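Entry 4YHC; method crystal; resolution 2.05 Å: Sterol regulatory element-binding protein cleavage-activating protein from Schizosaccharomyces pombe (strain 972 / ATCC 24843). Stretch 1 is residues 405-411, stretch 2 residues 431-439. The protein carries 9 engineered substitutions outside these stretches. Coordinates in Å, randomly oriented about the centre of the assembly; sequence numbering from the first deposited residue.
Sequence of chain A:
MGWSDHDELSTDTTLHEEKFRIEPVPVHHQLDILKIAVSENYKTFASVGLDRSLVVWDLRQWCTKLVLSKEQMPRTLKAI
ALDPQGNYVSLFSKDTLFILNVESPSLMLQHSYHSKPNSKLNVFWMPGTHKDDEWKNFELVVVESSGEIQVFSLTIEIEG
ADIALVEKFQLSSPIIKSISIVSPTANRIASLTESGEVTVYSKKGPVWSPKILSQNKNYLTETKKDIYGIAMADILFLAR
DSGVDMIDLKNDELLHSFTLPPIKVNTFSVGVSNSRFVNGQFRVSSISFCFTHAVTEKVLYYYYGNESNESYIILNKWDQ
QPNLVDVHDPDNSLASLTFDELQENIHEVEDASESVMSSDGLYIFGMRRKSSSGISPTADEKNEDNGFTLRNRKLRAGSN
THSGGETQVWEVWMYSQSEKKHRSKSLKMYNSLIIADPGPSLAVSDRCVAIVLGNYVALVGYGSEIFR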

# COMPACT_ATOMS: atom_id res chain seq x y z
N GLY A 405 11.30 33.11 -10.54
CA GLY A 405 10.45 32.19 -9.80
C GLY A 405 9.02 32.29 -10.30
O GLY A 405 8.69 33.18 -11.08
N GLU A 406 8.15 31.38 -9.86
CA GLU A 406 6.78 31.42 -10.32
C GLU A 406 5.74 31.11 -9.26
O GLU A 406 6.00 30.40 -8.27
CB GLU A 406 6.58 30.50 -11.54
CG GLU A 406 6.94 29.05 -11.32
CD GLU A 406 6.66 28.20 -12.55
OE1 GLU A 406 5.49 27.76 -12.73
OE2 GLU A 406 7.60 27.98 -13.36
N THR A 407 4.56 31.63 -9.53
CA THR A 407 3.41 31.52 -8.70
C THR A 407 2.50 30.45 -9.35
O THR A 407 2.31 30.46 -10.56
CB THR A 407 2.69 32.89 -8.60
OG1 THR A 407 3.51 33.77 -7.81
CG2 THR A 407 1.37 32.76 -8.00
N GLN A 408 2.02 29.50 -8.55
CA GLN A 408 1.21 28.40 -9.03
C GLN A 408 -0.07 28.32 -8.24
O GLN A 408 -0.08 28.55 -7.02
CB GLN A 408 1.97 27.07 -8.86
CG GLN A 408 3.23 26.93 -9.68
CD GLN A 408 4.15 25.80 -9.20
OE1 GLN A 408 3.90 25.14 -8.18
NE2 GLN A 408 5.24 25.61 -9.90
N VAL A 409 -1.15 27.97 -8.89
CA VAL A 409 -2.37 27.74 -8.21
C VAL A 409 -2.60 26.24 -8.31
O VAL A 409 -2.56 25.69 -9.43
CB VAL A 409 -3.57 28.43 -8.86
CG1 VAL A 409 -4.79 28.13 -8.05
CG2 VAL A 409 -3.37 29.96 -8.88
N TRP A 410 -2.83 25.60 -7.16
CA TRP A 410 -3.18 24.14 -7.09
C TRP A 410 -4.58 23.95 -6.58
O TRP A 410 -5.14 24.84 -5.86
CB TRP A 410 -2.20 23.44 -6.18
CG TRP A 410 -0.80 23.43 -6.66
CD1 TRP A 410 0.08 24.46 -6.63
CD2 TRP A 410 -0.10 22.31 -7.24
NE1 TRP A 410 1.29 24.07 -7.21
CE2 TRP A 410 1.22 22.74 -7.51
CE3 TRP A 410 -0.44 20.98 -7.49
CZ2 TRP A 410 2.16 21.91 -8.11
CZ3 TRP A 410 0.53 20.12 -8.05
CH2 TRP A 410 1.81 20.60 -8.37
N GLU A 411 -5.22 22.87 -6.99
CA GLU A 411 -6.46 22.48 -6.41
C GLU A 411 -6.14 21.19 -5.60
O GLU A 411 -5.50 20.26 -6.11
CB GLU A 411 -7.55 22.24 -7.44
CG GLU A 411 -8.84 21.74 -6.80
CD GLU A 411 -9.78 21.01 -7.74
OE1 GLU A 411 -9.36 20.56 -8.83
OE2 GLU A 411 -10.97 20.85 -7.35
N ASN A 431 6.11 32.09 -5.50
CA ASN A 431 7.49 31.66 -5.68
C ASN A 431 7.74 30.15 -5.38
O ASN A 431 8.70 29.74 -4.65
CB ASN A 431 8.44 32.50 -4.87
CG ASN A 431 9.79 32.54 -5.51
OD1 ASN A 431 9.91 32.33 -6.73
ND2 ASN A 431 10.83 32.79 -4.72
N SER A 432 6.83 29.35 -5.92
CA SER A 432 6.92 27.89 -5.76
C SER A 432 8.26 27.33 -6.22
O SER A 432 8.76 27.65 -7.28
CB SER A 432 5.80 27.20 -6.54
OG SER A 432 5.93 25.78 -6.44
N LEU A 433 8.84 26.44 -5.44
CA LEU A 433 9.96 25.63 -5.92
C LEU A 433 9.55 24.26 -6.54
O LEU A 433 10.37 23.37 -6.71
CB LEU A 433 10.91 25.41 -4.76
CG LEU A 433 11.87 26.56 -4.48
CD1 LEU A 433 11.31 27.94 -4.77
CD2 LEU A 433 12.36 26.44 -3.06
N ILE A 434 8.29 24.07 -6.86
CA ILE A 434 7.87 22.78 -7.40
C ILE A 434 7.74 22.86 -8.90
O ILE A 434 6.93 23.57 -9.41
CB ILE A 434 6.54 22.33 -6.77
CG1 ILE A 434 6.78 22.09 -5.27
CG2 ILE A 434 6.07 21.01 -7.38
CD1 ILE A 434 5.53 22.25 -4.43
N ILE A 435 8.52 22.07 -9.64
CA ILE A 435 8.33 22.07 -11.13
C ILE A 435 7.74 20.75 -11.68
O ILE A 435 7.32 20.68 -12.83
CB ILE A 435 9.59 22.54 -11.90
CG1 ILE A 435 10.86 21.87 -11.38
CG2 ILE A 435 9.69 24.06 -11.82
CD1 ILE A 435 11.37 22.38 -10.04
N ALA A 436 7.57 19.76 -10.83
CA ALA A 436 7.06 18.48 -11.26
C ALA A 436 5.52 18.43 -11.26
O ALA A 436 4.83 19.17 -10.55
CB ALA A 436 7.64 17.37 -10.39
N ASP A 437 4.99 17.52 -12.04
CA ASP A 437 3.61 17.11 -11.88
C ASP A 437 3.56 16.25 -10.58
O ASP A 437 4.52 15.62 -10.25
CB ASP A 437 3.19 16.30 -13.09
CG ASP A 437 2.98 17.18 -14.33
OD1 ASP A 437 2.94 18.44 -14.22
OD2 ASP A 437 2.81 16.58 -15.40
N PRO A 438 2.43 16.22 -9.89
CA PRO A 438 2.30 15.49 -8.62
C PRO A 438 2.36 14.01 -8.81
O PRO A 438 2.03 13.54 -9.85
CB PRO A 438 0.94 15.91 -8.12
CG PRO A 438 0.21 16.43 -9.29
CD PRO A 438 1.20 16.93 -10.25
N GLY A 439 2.83 13.28 -7.81
CA GLY A 439 2.88 11.84 -7.88
C GLY A 439 4.31 11.40 -7.71
O GLY A 439 5.21 12.12 -8.03

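Polar and apolar contacts between residues 405-411, a strand from E406 on, and residues 431-439; 423 Å² of surface is buried, both sides summed. Backbone: the chains lie closest at E406 and N431, their CA atoms 4.7 Å apart, and diverge to 10.4 Å between the CA atoms of W410 and P438. Main-chain pairing is therefore confined to the 431-432 end, where S432 N donates to E406 O (2.7 Å); the bond is weak, bent to 130° at the hydrogen. Beyond it, side chains span the widening gap. Polar side chains: Q408, buried and with its CA-to-CB bond toward the second stretch, extends through chi1 m and chi2 t so that its amide meets two partners in the second stretch. Q408 NE2 donates to I434 O at 2.7 Å and a nearly straight 168°, while Q408 OE1 accepts from S432 OG, also at 2.7 Å. Two bonds within the stretches complete the network: W410 NE1 donates to Q408 OE1 (3.0 Å), and I434 N donates to S432 OG (2.9 Å). Glutamine suits this place because one amide offers both a donor and an acceptor; the small serine hydroxyl both gives and receives a bond, satisfying polar atoms in a buried setting. Apolar side chains: W410, with 74 Å² covered by the second stretch, fills the space where the backbones separate. Its CZ2 lies 4.1 Å from CG2 of I434, and its CZ3 lies 3.9 Å from CG of P438, which meets the edge of the indole. The broad ring can thus reach both residues while its NE1 remains hydrogen-bonded. Close packing at the narrow end: G405 CA sits 3.1 Å from N431 OD1. A CB placed ideally on G405 would fall 1.7 Å from N431 OD1, a clash that glycine avoids. V409 and E411, alternating with Q408 and W410 along the strand, make no contact with the second stretch.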